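Local structure of HmuY protein (Prevotella intermedia, 6R2H) at residues 161-173 against 181-193. The protein probably binds heme as a secreted or surface-attached hemophore-like protein of the HmuY family, serving heme acquisition. Sequence-based numbering, arbitrary orientation.
Sequences KNGNAALIKFKDN and KAVSFDYKFIKKA
A165 and I190, L167 and K188, and K169 and D186 exchange backbone hydrogen bonds in both directions, so the N-H and C=O of all six are satisfied within the pair of strands. Beyond K169 the pattern slips: the S184 carbonyl takes the K171 N-H at 2.8 Å (N to O) and, weakly, that of D172, a classic beta bulge. At the other end the N164 side chain carries the pairing past the last backbone bonds. Its OD1 receives K192 N at 2.9 Å, almost straight (178°) and in the carbonyl plane, while ND2 lies 3.6 Å from F189 CZ at the ring's edge and hydrogen-bonds a glycerol, probably from the crystallisation liquor. N162 OD1 accepts N164 N in an Asx turn; the short amide suits both places by bringing an acceptor to a nearby N-H, and at N164 a donor too. I168 CG2 sits 3.6 Å from F185 CD1, and the F170 and F185 side chains run side by side, ring planes oblique at 63°; such bulky apolar groups suit this buried face, where strand 71-74 packs over I168 and F185. On the face of K169 and K188, long lysine chains reach carbonyls outside the hairpin: K169 NZ those of T91 and G153, K188 NZ those of L93 and I96. The two strands form an antiparallel beta hairpin, interrupted by this bulge, within the large sheet of the HmuY-family fold.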
loop_
_atom_site.group_PDB
_atom_site.type_symbol
_atom_site.label_atom_id
_atom_site.label_comp_id
_atom_site.label_asym_id
_atom_site.label_seq_id
_atom_site.Cartn_x
_atom_site.Cartn_y
_atom_site.Cartn_z
ATOM N N LYS A 161 14.691 -6.074 -6.501
ATOM C CA LYS A 161 15.881 -5.821 -7.303
ATOM C C LYS A 161 17.149 -6.260 -6.564
ATOM O O LYS A 161 18.148 -6.606 -7.195
ATOM C CB LYS A 161 15.965 -4.331 -7.663
ATOM C CG LYS A 161 17.038 -3.948 -8.679
ATOM C CD LYS A 161 17.518 -2.515 -8.563
ATOM C CE LYS A 161 18.453 -2.280 -7.384
ATOM N NZ LYS A 161 18.740 -0.837 -7.162
ATOM N N ASN A 162 17.103 -6.224 -5.227
ATOM C CA ASN A 162 18.255 -6.538 -4.403
ATOM C C ASN A 162 18.386 -8.051 -4.236
ATOM O O ASN A 162 19.365 -8.517 -3.658
ATOM C CB ASN A 162 18.182 -5.837 -3.045
ATOM C CG ASN A 162 17.077 -6.375 -2.159
ATOM O OD1 ASN A 162 16.533 -7.447 -2.412
ATOM N ND2 ASN A 162 16.752 -5.663 -1.095
ATOM N N GLY A 163 17.388 -8.810 -4.701
ATOM C CA GLY A 163 17.499 -10.259 -4.699
ATOM C C GLY A 163 16.783 -10.918 -3.523
ATOM O O GLY A 163 16.729 -12.139 -3.424
ATOM N N ASN A 164 16.230 -10.123 -2.610
ATOM C CA ASN A 164 15.368 -10.691 -1.586
ATOM C C ASN A 164 13.979 -10.901 -2.182
ATOM O O ASN A 164 13.664 -10.404 -3.266
ATOM C CB ASN A 164 15.254 -9.800 -0.348
ATOM C CG ASN A 164 16.584 -9.550 0.321
ATOM O OD1 ASN A 164 17.461 -10.417 0.299
ATOM N ND2 ASN A 164 16.726 -8.379 0.920
ATOM N N ALA A 165 13.156 -11.657 -1.455
ATOM C CA ALA A 165 11.828 -11.983 -1.930
ATOM C C ALA A 165 10.924 -12.212 -0.723
ATOM O O ALA A 165 11.417 -12.387 0.397
ATOM C CB ALA A 165 11.908 -13.197 -2.828
ATOM N N ALA A 166 9.603 -12.195 -0.957
ATOM C CA ALA A 166 8.667 -12.479 0.121
ATOM C C ALA A 166 7.369 -13.100 -0.389
ATOM O O ALA A 166 6.957 -12.890 -1.530
ATOM C CB ALA A 166 8.400 -11.217 0.904
ATOM N N LEU A 167 6.719 -13.849 0.502
ATOM C CA LEU A 167 5.407 -14.421 0.250
ATOM C C LEU A 167 4.478 -13.949 1.365
ATOM O O LEU A 167 4.723 -14.226 2.542
ATOM C CB LEU A 167 5.537 -15.948 0.259
ATOM C CG LEU A 167 6.463 -16.570 -0.788
ATOM C CD1 LEU A 167 6.784 -18.000 -0.389
ATOM C CD2 LEU A 167 5.819 -16.540 -2.170
ATOM N N ILE A 168 3.419 -13.224 0.988
ATOM C CA ILE A 168 2.620 -12.462 1.938
ATOM C C ILE A 168 1.159 -12.892 1.810
ATOM O O ILE A 168 0.621 -12.947 0.704
ATOM C CB ILE A 168 2.786 -10.937 1.692
ATOM C CG1 ILE A 168 4.250 -10.487 1.733
ATOM C CG2 ILE A 168 1.904 -10.092 2.603
ATOM C CD1 ILE A 168 4.492 -9.153 1.064
ATOM N N LYS A 169 0.507 -13.150 2.948
ATOM C CA LYS A 169 -0.927 -13.375 2.963
ATOM C C LYS A 169 -1.561 -12.388 3.940
ATOM O O LYS A 169 -1.204 -12.375 5.116
ATOM C CB LYS A 169 -1.212 -14.836 3.330
ATOM C CG LYS A 169 -2.670 -15.205 3.580
ATOM C CD LYS A 169 -2.810 -16.628 4.068
ATOM C CE LYS A 169 -4.240 -17.030 4.363
ATOM N NZ LYS A 169 -5.062 -16.946 3.135
ATOM N N PHE A 170 -2.490 -11.565 3.435
ATOM C CA PHE A 170 -3.130 -10.517 4.218
ATOM C C PHE A 170 -4.207 -11.103 5.129
ATOM O O PHE A 170 -4.915 -12.030 4.752
ATOM C CB PHE A 170 -3.608 -9.393 3.296
ATOM C CG PHE A 170 -2.470 -8.616 2.686
ATOM C CD1 PHE A 170 -1.920 -7.519 3.343
ATOM C CD2 PHE A 170 -1.908 -9.007 1.474
ATOM C CE1 PHE A 170 -0.860 -6.811 2.790
ATOM C CE2 PHE A 170 -0.841 -8.305 0.918
ATOM C CZ PHE A 170 -0.316 -7.212 1.584
ATOM N N LYS A 171 -4.310 -10.549 6.340
ATOM C CA LYS A 171 -5.291 -10.983 7.329
ATOM C C LYS A 171 -6.432 -9.970 7.485
ATOM O O LYS A 171 -7.578 -10.345 7.312
ATOM C CB LYS A 171 -4.641 -11.315 8.679
ATOM C CG LYS A 171 -3.462 -12.282 8.653
ATOM C CD LYS A 171 -3.844 -13.759 8.677
ATOM C CE LYS A 171 -4.244 -14.311 7.319
ATOM N NZ LYS A 171 -5.231 -15.418 7.406
ATOM N N ASP A 172 -6.142 -8.701 7.809
ATOM C CA ASP A 172 -7.193 -7.761 8.197
ATOM C C ASP A 172 -6.917 -6.369 7.627
ATOM O O ASP A 172 -5.748 -5.992 7.492
ATOM C CB ASP A 172 -7.303 -7.590 9.718
ATOM C CG ASP A 172 -7.383 -8.870 10.527
ATOM O OD1 ASP A 172 -8.490 -9.438 10.602
ATOM O OD2 ASP A 172 -6.340 -9.257 11.103
ATOM N N ASN A 173 -7.993 -5.604 7.339
ATOM C CA ASN A 173 -7.871 -4.214 6.915
ATOM C C ASN A 173 -8.576 -3.283 7.902
ATOM O O ASN A 173 -8.626 -2.067 7.693
ATOM C CB ASN A 173 -8.343 -3.983 5.477
ATOM C CG ASN A 173 -9.834 -4.209 5.287
ATOM O OD1 ASN A 173 -10.413 -5.110 5.894
ATOM N ND2 ASN A 173 -10.478 -3.384 4.468
ATOM N N LYS A 181 -9.121 1.741 10.307
ATOM C CA LYS A 181 -8.290 1.092 9.304
ATOM C C LYS A 181 -7.062 0.440 9.937
ATOM O O LYS A 181 -6.567 0.903 10.967
ATOM C CB LYS A 181 -7.859 2.119 8.259
ATOM C CG LYS A 181 -9.025 2.743 7.513
ATOM C CD LYS A 181 -8.695 4.080 6.873
ATOM C CE LYS A 181 -9.760 4.519 5.893
ATOM N NZ LYS A 181 -11.045 3.831 6.167
ATOM N N ALA A 182 -6.563 -0.618 9.273
ATOM C CA ALA A 182 -5.417 -1.391 9.732
ATOM C C ALA A 182 -4.819 -2.180 8.573
ATOM O O ALA A 182 -5.464 -2.382 7.550
ATOM C CB ALA A 182 -5.825 -2.326 10.841
ATOM N N VAL A 183 -3.565 -2.609 8.748
ATOM C CA VAL A 183 -2.900 -3.513 7.828
ATOM C C VAL A 183 -2.329 -4.636 8.688
ATOM O O VAL A 183 -1.591 -4.369 9.638
ATOM C CB VAL A 183 -1.800 -2.799 7.009
ATOM C CG1 VAL A 183 -0.830 -3.766 6.332
ATOM C CG2 VAL A 183 -2.338 -1.779 6.007
ATOM N N SER A 184 -2.714 -5.878 8.368
ATOM C CA SER A 184 -2.271 -7.070 9.074
ATOM C C SER A 184 -1.997 -8.182 8.062
ATOM O O SER A 184 -2.814 -8.383 7.168
ATOM C CB SER A 184 -3.323 -7.495 10.035
ATOM O OG SER A 184 -2.817 -8.479 10.909
ATOM N N PHE A 185 -0.854 -8.878 8.178
ATOM C CA PHE A 185 -0.550 -10.002 7.301
ATOM C C PHE A 185 0.463 -10.951 7.931
ATOM O O PHE A 185 1.171 -10.592 8.869
ATOM C CB PHE A 185 -0.008 -9.534 5.947
ATOM C CG PHE A 185 1.184 -8.607 5.998
ATOM C CD1 PHE A 185 2.482 -9.113 6.050
ATOM C CD2 PHE A 185 1.012 -7.229 5.973
ATOM C CE1 PHE A 185 3.584 -8.269 6.076
ATOM C CE2 PHE A 185 2.113 -6.385 5.999
ATOM C CZ PHE A 185 3.395 -6.906 6.045
ATOM N N ASP A 186 0.518 -12.168 7.387
ATOM C CA ASP A 186 1.583 -13.116 7.670
ATOM C C ASP A 186 2.456 -13.218 6.432
ATOM O O ASP A 186 1.972 -12.968 5.324
ATOM C CB ASP A 186 1.042 -14.507 8.002
ATOM C CG ASP A 186 0.082 -14.512 9.176
ATOM O OD1 ASP A 186 0.318 -13.742 10.127
ATOM O OD2 ASP A 186 -0.904 -15.266 9.118
ATOM N N TYR A 187 3.726 -13.593 6.637
ATOM C CA TYR A 187 4.662 -13.596 5.529
ATOM C C TYR A 187 5.888 -14.465 5.794
ATOM O O TYR A 187 6.259 -14.725 6.934
ATOM C CB TYR A 187 5.140 -12.175 5.238
ATOM C CG TYR A 187 5.983 -11.520 6.304
ATOM C CD1 TYR A 187 5.388 -10.920 7.401
ATOM C CD2 TYR A 187 7.368 -11.443 6.186
ATOM C CE1 TYR A 187 6.146 -10.273 8.361
ATOM C CE2 TYR A 187 8.141 -10.799 7.140
ATOM C CZ TYR A 187 7.524 -10.212 8.232
ATOM O OH TYR A 187 8.256 -9.572 9.195
ATOM N N LYS A 188 6.527 -14.871 4.700
ATOM C CA LYS A 188 7.811 -15.527 4.773
ATOM C C LYS A 188 8.784 -14.642 4.017
ATOM O O LYS A 188 8.473 -14.177 2.925
ATOM C CB LYS A 188 7.753 -16.912 4.122
ATOM C CG LYS A 188 6.830 -17.921 4.794
ATOM C CD LYS A 188 6.933 -19.304 4.162
ATOM C CE LYS A 188 5.947 -20.302 4.726
ATOM N NZ LYS A 188 5.986 -21.588 3.995
ATOM N N PHE A 189 9.959 -14.428 4.619
ATOM C CA PHE A 189 11.006 -13.645 3.993
ATOM C C PHE A 189 12.073 -14.581 3.426
ATOM O O PHE A 189 12.471 -15.539 4.084
ATOM C CB PHE A 189 11.565 -12.616 4.973
ATOM C CG PHE A 189 12.508 -11.627 4.338
ATOM C CD1 PHE A 189 12.024 -10.643 3.494
ATOM C CD2 PHE A 189 13.876 -11.691 4.570
ATOM C CE1 PHE A 189 12.893 -9.739 2.904
ATOM C CE2 PHE A 189 14.743 -10.801 3.962
ATOM C CZ PHE A 189 14.245 -9.806 3.155
ATOM N N ILE A 190 12.512 -14.294 2.192
ATOM C CA ILE A 190 13.461 -15.128 1.478
ATOM C C ILE A 190 14.688 -14.286 1.154
ATOM O O ILE A 190 14.698 -13.541 0.169
ATOM C CB ILE A 190 12.819 -15.726 0.214
ATOM C CG1 ILE A 190 11.487 -16.410 0.549
ATOM C CG2 ILE A 190 13.798 -16.651 -0.514
ATOM C CD1 ILE A 190 10.799 -17.070 -0.622
ATOM N N LYS A 191 15.723 -14.418 1.997
ATOM C CA LYS A 191 16.910 -13.592 1.876
ATOM C C LYS A 191 17.764 -14.092 0.718
ATOM O O LYS A 191 17.976 -15.296 0.589
ATOM C CB LYS A 191 17.699 -13.608 3.185
ATOM C CG LYS A 191 19.005 -12.836 3.098
ATOM C CD LYS A 191 19.353 -12.017 4.324
ATOM C CE LYS A 191 20.335 -10.912 3.989
ATOM N NZ LYS A 191 21.405 -10.799 5.007
ATOM N N LYS A 192 18.243 -13.156 -0.114
ATOM C CA LYS A 192 19.122 -13.476 -1.229
ATOM C C LYS A 192 20.269 -14.347 -0.723
ATOM O O LYS A 192 20.909 -13.978 0.256
ATOM C CB LYS A 192 19.654 -12.174 -1.829
ATOM C CG LYS A 192 20.145 -12.268 -3.267
ATOM C CD LYS A 192 21.635 -12.163 -3.378
ATOM C CE LYS A 192 22.150 -10.796 -2.986
ATOM N NZ LYS A 192 23.625 -10.822 -2.821
ATOM N N ALA A 193 20.482 -15.517 -1.346
ATOM C CA ALA A 193 21.444 -16.462 -0.794
ATOM C C ALA A 193 22.860 -16.151 -1.294
ATOM O O ALA A 193 23.819 -16.282 -0.548
ATOM C CB ALA A 193 21.038 -17.890 -1.072
#